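Long-range contacts in dihydrodipicolinate synthase (Bacteroides thetaiotaomicron, PDB 4XKY), which probably acts as a Schiff-base lyase of the DapA family, condensing pyruvate with an aldehyde on the way to diaminopimelate and lysine: residues Glu87-Ala92 with Leu126-Leu131; Ala102-Pro107 with Phe134-Pro139; Thr113-Leu118 with Asn145-Thr150. One frame throughout, in Å; residues are numbered along the deposited sequence.

Contact 1 of 3, residues Glu87-Ala92 with Leu126-Leu131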
loop_
_atom_site.group_PDB
_atom_site.type_symbol
_atom_site.label_atom_id
_atom_site.label_comp_id
_atom_site.label_asym_id
_atom_site.label_seq_id
_atom_site.Cartn_x
_atom_site.Cartn_y
_atom_site.Cartn_z
ATOM N N GLU A 87 20.271 19.081 -7.727
ATOM C CA GLU A 87 19.746 20.064 -6.779
ATOM C C GLU A 87 20.155 19.753 -5.335
ATOM O O GLU A 87 20.497 20.644 -4.557
ATOM C CB GLU A 87 18.208 20.151 -6.875
ATOM C CG GLU A 87 17.666 20.596 -8.229
ATOM C CD GLU A 87 18.215 21.921 -8.706
ATOM O OE1 GLU A 87 18.734 22.682 -7.866
ATOM O OE2 GLU A 87 18.151 22.192 -9.929
ATOM N N SER A 88 20.128 18.473 -4.989
ATOM C CA SER A 88 20.565 18.047 -3.674
ATOM C C SER A 88 22.046 18.431 -3.382
ATOM O O SER A 88 22.361 19.003 -2.323
ATOM C CB SER A 88 20.302 16.548 -3.515
ATOM O OG SER A 88 20.762 16.102 -2.262
ATOM N N VAL A 89 22.940 18.146 -4.333
ATOM C CA VAL A 89 24.345 18.485 -4.179
ATOM C C VAL A 89 24.499 20.015 -4.059
ATOM O O VAL A 89 25.259 20.494 -3.232
ATOM C CB VAL A 89 25.192 17.905 -5.331
ATOM C CG1 VAL A 89 26.606 18.490 -5.312
ATOM C CG2 VAL A 89 25.227 16.373 -5.222
ATOM N N ASN A 90 23.735 20.773 -4.837
ATOM C CA ASN A 90 23.802 22.224 -4.764
ATOM C C ASN A 90 23.414 22.740 -3.358
ATOM O O ASN A 90 24.027 23.679 -2.852
ATOM C CB ASN A 90 22.930 22.841 -5.869
ATOM C CG ASN A 90 22.920 24.357 -5.827
ATOM O OD1 ASN A 90 23.894 25.000 -6.198
ATOM N ND2 ASN A 90 21.821 24.935 -5.360
ATOM N N LEU A 91 22.418 22.124 -2.716
ATOM C CA LEU A 91 22.028 22.565 -1.382
ATOM C C LEU A 91 23.109 22.237 -0.378
ATOM O O LEU A 91 23.355 23.043 0.543
ATOM C CB LEU A 91 20.720 21.944 -0.906
ATOM C CG LEU A 91 19.445 22.376 -1.619
ATOM C CD1 LEU A 91 18.263 21.620 -1.038
ATOM C CD2 LEU A 91 19.218 23.877 -1.512
ATOM N N ALA A 92 23.717 21.055 -0.530
ATOM C CA ALA A 92 24.845 20.665 0.319
ATOM C C ALA A 92 25.991 21.671 0.220
ATOM O O ALA A 92 26.510 22.075 1.239
ATOM C CB ALA A 92 25.352 19.278 -0.019
ATOM N N LEU A 126 28.299 10.253 -2.059
ATOM C CA LEU A 126 29.252 10.667 -1.020
ATOM C C LEU A 126 30.449 11.488 -1.510
ATOM O O LEU A 126 30.746 12.520 -0.929
ATOM C CB LEU A 126 29.709 9.470 -0.174
ATOM C CG LEU A 126 28.659 9.036 0.862
ATOM C CD1 LEU A 126 28.939 7.635 1.355
ATOM C CD2 LEU A 126 28.596 9.994 2.035
ATOM N N PRO A 127 31.111 11.069 -2.605
ATOM C CA PRO A 127 32.249 11.885 -3.079
ATOM C C PRO A 127 31.869 13.319 -3.466
ATOM O O PRO A 127 32.730 14.180 -3.546
ATOM C CB PRO A 127 32.736 11.128 -4.333
ATOM C CG PRO A 127 32.244 9.730 -4.164
ATOM C CD PRO A 127 30.954 9.825 -3.381
ATOM N N GLN A 128 30.588 13.564 -3.714
ATOM C CA GLN A 128 30.128 14.873 -4.163
ATOM C C GLN A 128 29.777 15.816 -3.025
ATOM O O GLN A 128 29.493 16.975 -3.281
ATOM C CB GLN A 128 28.875 14.720 -5.040
ATOM C CG GLN A 128 29.017 13.730 -6.179
ATOM C CD GLN A 128 27.816 13.751 -7.083
ATOM O OE1 GLN A 128 27.486 14.789 -7.644
ATOM N NE2 GLN A 128 27.138 12.612 -7.216
ATOM N N LEU A 129 29.737 15.324 -1.786
ATOM C CA LEU A 129 29.249 16.137 -0.649
ATOM C C LEU A 129 30.419 16.735 0.126
ATOM O O LEU A 129 31.393 16.054 0.353
ATOM C CB LEU A 129 28.464 15.270 0.320
ATOM C CG LEU A 129 27.268 14.520 -0.231
ATOM C CD1 LEU A 129 26.614 13.742 0.885
ATOM C CD2 LEU A 129 26.299 15.484 -0.864
ATOM N N PRO A 130 30.316 17.994 0.559
ATOM C CA PRO A 130 31.408 18.627 1.297
ATOM C C PRO A 130 31.244 18.604 2.828
ATOM O O PRO A 130 32.014 19.248 3.527
ATOM C CB PRO A 130 31.346 20.058 0.785
ATOM C CG PRO A 130 29.877 20.288 0.640
ATOM C CD PRO A 130 29.316 18.983 0.131
ATOM N N LEU A 131 30.250 17.877 3.340
ATOM C CA LEU A 131 30.003 17.772 4.778
ATOM C C LEU A 131 29.650 16.337 5.160
ATOM O O LEU A 131 29.203 15.560 4.306
ATOM C CB LEU A 131 28.851 18.705 5.180
ATOM C CG LEU A 131 29.075 20.221 5.061
ATOM C CD1 LEU A 131 27.772 20.975 5.245
ATOM C CD2 LEU A 131 30.136 20.762 6.017
#
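Gln128 lies along the outer part of this small surface contact, in which 244 Å² is buried between helix 85-97 and the loop that follows helix 115-125. Its CB points toward the helix and stands 4.0 Å from Val89 CG2. CG is anti to the carbonyl carbon, beside the backbone N (chi1 -52°), and from there the chain runs extended (chi2 -173°), crossing the Val89 side chain at about a right angle. CD therefore passes the same methyl, at 4.1 Å from Val89 CG2. OE1 comes nearest of all, 3.7 Å from Val89 CG2, a van der Waals contact with a carbon. The other branch of the amide, NE2, is hydrogen-bonded to His124 O, one turn back in the chain, which restrains the amide. The second methyl of Val89 rests on backbone: Val89 CG1 is 3.8 Å from Gln128 O.

One helical turn on, Ala92 CB meets two partners, with Leu129 CD2 at 4.0 Å and Pro130 CD at the same distance. Pro130 CG also lies 3.9 Å from Ala92 O, so the proline ring flanks the helix backbone. All cross-segment contacts are van der Waals.

In the (beta/alpha)8 barrel, Leu91 packs on helix 56-70, while Ala92 and Leu131 both touch Val103 of strand 102-105, and Pro130 and Leu131 reach Ala96 farther along helix 85-97.

Contact 2 of 3, residues Ala102-Pro107 with Phe134-Pro139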
loop_
_atom_site.group_PDB
_atom_site.type_symbol
_atom_site.label_atom_id
_atom_site.label_comp_id
_atom_site.label_asym_id
_atom_site.label_seq_id
_atom_site.Cartn_x
_atom_site.Cartn_y
_atom_site.Cartn_z
ATOM N N ALA A 102 26.536 19.559 8.923
ATOM C CA ALA A 102 26.231 18.274 8.366
ATOM C C ALA A 102 25.022 18.372 7.474
ATOM O O ALA A 102 24.263 19.327 7.566
ATOM C CB ALA A 102 26.002 17.258 9.479
ATOM N N VAL A 103 24.856 17.357 6.624
ATOM C CA VAL A 103 23.712 17.252 5.762
ATOM C C VAL A 103 22.979 15.951 6.083
ATOM O O VAL A 103 23.563 15.010 6.641
ATOM C CB VAL A 103 24.105 17.354 4.280
ATOM C CG1 VAL A 103 24.633 18.753 3.990
ATOM C CG2 VAL A 103 25.131 16.279 3.879
ATOM N N VAL A 104 21.693 15.936 5.756
ATOM C CA VAL A 104 20.798 14.825 6.067
ATOM C C VAL A 104 20.143 14.441 4.745
ATOM O O VAL A 104 19.664 15.307 4.019
ATOM C CB VAL A 104 19.727 15.259 7.079
ATOM C CG1 VAL A 104 18.856 14.087 7.499
ATOM C CG2 VAL A 104 20.389 15.878 8.296
ATOM N N SER A 105 20.133 13.160 4.417
ATOM C CA SER A 105 19.699 12.753 3.093
ATOM C C SER A 105 18.912 11.456 3.086
ATOM O O SER A 105 19.349 10.456 3.663
ATOM C CB SER A 105 20.927 12.555 2.217
ATOM O OG SER A 105 20.628 11.705 1.133
ATOM N N ALA A 106 17.781 11.474 2.394
ATOM C CA ALA A 106 17.034 10.265 2.057
ATOM C C ALA A 106 17.099 10.093 0.555
ATOM O O ALA A 106 17.089 11.075 -0.180
ATOM C CB ALA A 106 15.580 10.394 2.479
ATOM N N PRO A 107 17.132 8.849 0.083
ATOM C CA PRO A 107 17.065 8.689 -1.364
ATOM C C PRO A 107 15.671 9.060 -1.859
ATOM O O PRO A 107 14.695 8.952 -1.112
ATOM C CB PRO A 107 17.357 7.203 -1.568
ATOM C CG PRO A 107 16.884 6.554 -0.296
ATOM C CD PRO A 107 16.981 7.573 0.804
ATOM N N PHE A 134 24.116 12.403 7.478
ATOM C CA PHE A 134 23.175 11.531 8.206
ATOM C C PHE A 134 22.249 10.912 7.165
ATOM O O PHE A 134 21.731 11.608 6.283
ATOM C CB PHE A 134 22.316 12.316 9.225
ATOM C CG PHE A 134 23.075 12.774 10.443
ATOM C CD1 PHE A 134 23.010 12.060 11.639
ATOM C CD2 PHE A 134 23.873 13.907 10.382
ATOM C CE1 PHE A 134 23.718 12.486 12.752
ATOM C CE2 PHE A 134 24.595 14.325 11.480
ATOM C CZ PHE A 134 24.523 13.609 12.666
ATOM N N LEU A 135 22.072 9.600 7.262
ATOM C CA LEU A 135 21.116 8.873 6.444
ATOM C C LEU A 135 19.758 8.998 7.068
ATOM O O LEU A 135 19.629 9.002 8.303
ATOM C CB LEU A 135 21.468 7.394 6.409
ATOM C CG LEU A 135 22.840 7.065 5.859
ATOM C CD1 LEU A 135 23.105 5.606 6.140
ATOM C CD2 LEU A 135 22.875 7.367 4.375
ATOM N N TYR A 136 18.720 9.101 6.252
ATOM C CA TYR A 136 17.400 8.991 6.856
ATOM C C TYR A 136 16.361 8.229 6.077
ATOM O O TYR A 136 16.249 8.290 4.854
ATOM C CB TYR A 136 16.882 10.318 7.413
ATOM C CG TYR A 136 16.219 11.244 6.456
ATOM C CD1 TYR A 136 14.830 11.307 6.369
ATOM C CD2 TYR A 136 16.971 12.101 5.675
ATOM C CE1 TYR A 136 14.214 12.188 5.497
ATOM C CE2 TYR A 136 16.372 12.996 4.814
ATOM C CZ TYR A 136 14.996 13.036 4.720
ATOM O OH TYR A 136 14.421 13.923 3.842
ATOM N N ASN A 137 15.602 7.492 6.862
ATOM C CA ASN A 137 14.630 6.568 6.381
ATOM C C ASN A 137 13.329 7.341 6.152
ATOM O O ASN A 137 12.673 7.749 7.118
ATOM C CB ASN A 137 14.467 5.505 7.462
ATOM C CG ASN A 137 14.141 4.137 6.910
ATOM O OD1 ASN A 137 14.575 3.735 5.823
ATOM N ND2 ASN A 137 13.371 3.394 7.690
ATOM N N MET A 138 12.984 7.563 4.883
ATOM C CA MET A 138 11.832 8.399 4.514
ATOM C C MET A 138 10.550 7.768 5.045
ATOM O O MET A 138 10.311 6.581 4.825
ATOM C CB MET A 138 11.733 8.556 2.989
ATOM C CG MET A 138 11.209 9.905 2.508
ATOM S SD MET A 138 11.644 10.244 0.783
ATOM C CE MET A 138 10.179 11.109 0.227
ATOM N N PRO A 139 9.719 8.564 5.744
ATOM C CA PRO A 139 8.568 8.032 6.482
ATOM C C PRO A 139 7.493 7.339 5.641
ATOM O O PRO A 139 6.964 6.311 6.062
ATOM C CB PRO A 139 7.987 9.275 7.176
ATOM C CG PRO A 139 8.499 10.435 6.393
ATOM C CD PRO A 139 9.861 10.019 5.929
#
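Three backbone hydrogen bonds join these parallel strands. The shortest, from Phe134 N to Val103 O, measures 2.8 Å, is close to straight at 166° and lies in the carbonyl plane. Ser105 N then donates to Phe134 O at 2.9 Å, nearly along the C=O axis. The third, Tyr136 N to Ser105 O at 3.0 Å, is less ideal: the donor sits 44° above the carbonyl plane, and the same oxygen is also hydrogen-bonded by Tyr122 OH. Ser105 thus bridges Phe134 and Tyr136, the usual parallel pattern.

Side chains pack around this ladder. Tyr136 holds CG between its backbone N and carbonyl carbon (chi1 84°), which swings the ring across the first strand. Ala106 CB sits over one face, 3.6 Å from the centroid of the Tyr136 ring, a CH-pi contact. Val104 CG1 approaches obliquely and tightly, 3.3 Å from Tyr136 CD2. Tyr136 OH is hydrogen-bonded to Ser81 OG, which also pairs with Ala106 N, and the ring touches Lys164, the predicted Schiff-base lysine; Tyr136 itself is the predicted proton donor/acceptor. An alanine here would remove the ring and hydroxyl and would probably loosen the packing on Val104 and Ala106 and disturb the placement of Ser81. Farther back, Ala102 CB meets the edge of the Phe134 ring, 3.8 Å from CE2.

The two strands, with helix 115-125 as the crossover between them, form a beta-alpha-beta unit of the TIM barrel: strands 76-79 and 160-165 flank it, and the helix lies against the Ser105 and Leu135 face.

Contact 3 of 3, residues Thr113-Leu118 with Asn145-Thr150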
loop_
_atom_site.group_PDB
_atom_site.type_symbol
_atom_site.label_atom_id
_atom_site.label_comp_id
_atom_site.label_asym_id
_atom_site.label_seq_id
_atom_site.Cartn_x
_atom_site.Cartn_y
_atom_site.Cartn_z
ATOM N N THR A 113 14.842 0.131 -5.584
ATOM C CA THR A 113 14.285 -1.181 -5.878
ATOM C C THR A 113 14.689 -2.124 -4.752
ATOM O O THR A 113 13.846 -2.812 -4.175
ATOM C CB THR A 113 14.765 -1.737 -7.233
ATOM N N GLY A 114 15.976 -2.118 -4.424
ATOM C CA GLY A 114 16.540 -3.062 -3.467
ATOM C C GLY A 114 17.678 -2.484 -2.650
ATOM O O GLY A 114 18.039 -1.313 -2.794
ATOM N N GLN A 115 18.247 -3.322 -1.791
ATOM C CA GLN A 115 19.370 -2.922 -0.947
ATOM C C GLN A 115 20.622 -2.590 -1.765
ATOM O O GLN A 115 21.237 -1.561 -1.521
ATOM C CB GLN A 115 19.669 -3.983 0.124
ATOM C CG GLN A 115 18.514 -4.227 1.082
ATOM C CD GLN A 115 17.993 -2.949 1.717
ATOM O OE1 GLN A 115 18.731 -2.232 2.388
ATOM N NE2 GLN A 115 16.721 -2.656 1.506
ATOM N N PRO A 116 20.989 -3.432 -2.752
ATOM C CA PRO A 116 22.182 -3.101 -3.538
ATOM C C PRO A 116 22.121 -1.706 -4.177
ATOM O O PRO A 116 23.134 -1.006 -4.204
ATOM C CB PRO A 116 22.222 -4.211 -4.598
ATOM C CG PRO A 116 21.487 -5.352 -3.970
ATOM C CD PRO A 116 20.367 -4.683 -3.225
ATOM N N GLU A 117 20.944 -1.297 -4.641
ATOM C CA GLU A 117 20.781 0.037 -5.230
ATOM C C GLU A 117 20.862 1.182 -4.217
ATOM O O GLU A 117 21.319 2.271 -4.563
ATOM C CB GLU A 117 19.462 0.159 -5.986
ATOM C CG GLU A 117 19.317 -0.787 -7.160
ATOM C CD GLU A 117 18.457 -1.978 -6.806
ATOM O OE1 GLU A 117 17.249 -1.936 -7.123
ATOM O OE2 GLU A 117 18.978 -2.929 -6.177
ATOM N N LEU A 118 20.385 0.965 -2.992
ATOM C CA LEU A 118 20.569 1.969 -1.944
ATOM C C LEU A 118 22.044 2.204 -1.655
ATOM O O LEU A 118 22.474 3.341 -1.422
ATOM C CB LEU A 118 19.881 1.548 -0.650
ATOM C CG LEU A 118 18.388 1.825 -0.528
ATOM C CD1 LEU A 118 17.925 1.425 0.863
ATOM C CD2 LEU A 118 18.092 3.293 -0.774
ATOM N N ASN A 145 12.882 0.162 2.995
ATOM C CA ASN A 145 13.746 0.728 4.029
ATOM C C ASN A 145 15.226 0.439 3.797
ATOM O O ASN A 145 15.583 -0.434 3.007
ATOM C CB ASN A 145 13.326 0.186 5.398
ATOM C CG ASN A 145 12.040 0.813 5.900
ATOM O OD1 ASN A 145 11.335 1.497 5.152
ATOM N ND2 ASN A 145 11.739 0.608 7.179
ATOM N N PHE A 146 16.082 1.201 4.475
ATOM C CA PHE A 146 17.458 0.788 4.658
ATOM C C PHE A 146 17.386 -0.458 5.546
ATOM O O PHE A 146 16.958 -0.372 6.698
ATOM C CB PHE A 146 18.294 1.846 5.393
ATOM C CG PHE A 146 18.577 3.101 4.609
ATOM C CD1 PHE A 146 19.719 3.212 3.844
ATOM C CD2 PHE A 146 17.745 4.200 4.710
ATOM C CE1 PHE A 146 20.010 4.381 3.157
ATOM C CE2 PHE A 146 18.024 5.378 4.024
ATOM C CZ PHE A 146 19.164 5.467 3.242
ATOM N N ALA A 147 17.788 -1.611 5.025
ATOM C CA ALA A 147 17.958 -2.800 5.863
ATOM C C ALA A 147 19.096 -2.561 6.858
ATOM O O ALA A 147 19.958 -1.706 6.622
ATOM C CB ALA A 147 18.257 -4.016 5.017
ATOM N N PRO A 148 19.093 -3.297 7.985
ATOM C CA PRO A 148 20.158 -3.135 8.968
ATOM C C PRO A 148 21.553 -3.298 8.392
ATOM O O PRO A 148 22.399 -2.438 8.620
ATOM C CB PRO A 148 19.850 -4.231 9.976
ATOM C CG PRO A 148 18.366 -4.252 9.997
ATOM C CD PRO A 148 17.966 -4.062 8.552
ATOM N N ALA A 149 21.781 -4.375 7.639
ATOM C CA ALA A 149 23.100 -4.638 7.072
ATOM C C ALA A 149 23.512 -3.511 6.112
ATOM O O ALA A 149 24.678 -3.164 6.047
ATOM C CB ALA A 149 23.135 -5.995 6.374
ATOM N N THR A 150 22.546 -2.951 5.385
ATOM C CA THR A 150 22.787 -1.830 4.473
ATOM C C THR A 150 23.323 -0.622 5.242
ATOM O O THR A 150 24.260 0.031 4.799
ATOM C CB THR A 150 21.505 -1.411 3.709
ATOM O OG1 THR A 150 21.055 -2.480 2.873
ATOM C CG2 THR A 150 21.761 -0.218 2.814
#
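Gln115 OE1 is the best-held polar atom, gripped by two donors from the start of helix 148-154, the barrel helix that follows helix 115-125 in this (beta/alpha)8 fold. Ala147 N, at the N-cap position, donates at 2.9 Å to Gln115 OE1, with a straight N-H (161°) but from 47° above the carbonyl plane. Thr150 OG1 comes instead in that plane, on a lone pair of Gln115 OE1, at a very short 2.4 Å that may partly reflect coordinate error. The hydroxyl reaches it because OG1 is anti to the carbonyl carbon of Thr150, beside the backbone N.

The remaining half of the amide is a donor. Gln115 NE2 donates to the backbone oxygen Asn145 O at 2.9 Å, almost along that C=O axis, and the oxygen lies only 8° out of the Gln115 amide plane. With acceptor and donor both engaged, the rotation of the amide and the assignment of its O and N are well defined. Gln115, the first residue of its helix after the N-cap Gly114, gets there by bending at chi2. The start of helix 148-154 would probably polarise the carbonyl further.

Phe146, between two residues that pair with Gln115, is itself anchored: its N is hydrogen-bonded to Asn137 OD1 and its O to Tyr172 OH. Glu117 packs on the backbone of a neighbouring subunit, so helix 115-125 begins near an interface.

Beside the polar bonds, apolar groups meet. Leu118 CD1 lies over one face of the Phe146 ring, 3.9 Å from Phe146 CD1, and also 3.7 Å from Asn145 O. One turn on from Gln115, Leu118 CB is 4.3 Å from Thr150 CG2.

Overall arrangement
From the N terminus the first partners come in the order 87-92, 102-107, 113-118, and the second in the order 126-131, 134-139, 145-150, so every pair of contacts crosses and none encloses another. Contact 1 closes a loop of 33 intervening residues; contacts 2 and 3 each close one of 26. Contact 1 ties helix 85-97 to the approach to strand 133-137, contact 2 pairs that strand with 102-105, and contact 3 joins the starts of the two helices that follow these strands. Contact 2 is the link: Val103 CG2 also packs on Leu129 CD1 of contact 1, and Pro107 packs on Leu118 of contact 3. The nearest atoms of contacts 1 and 3 stay about 8 Å apart.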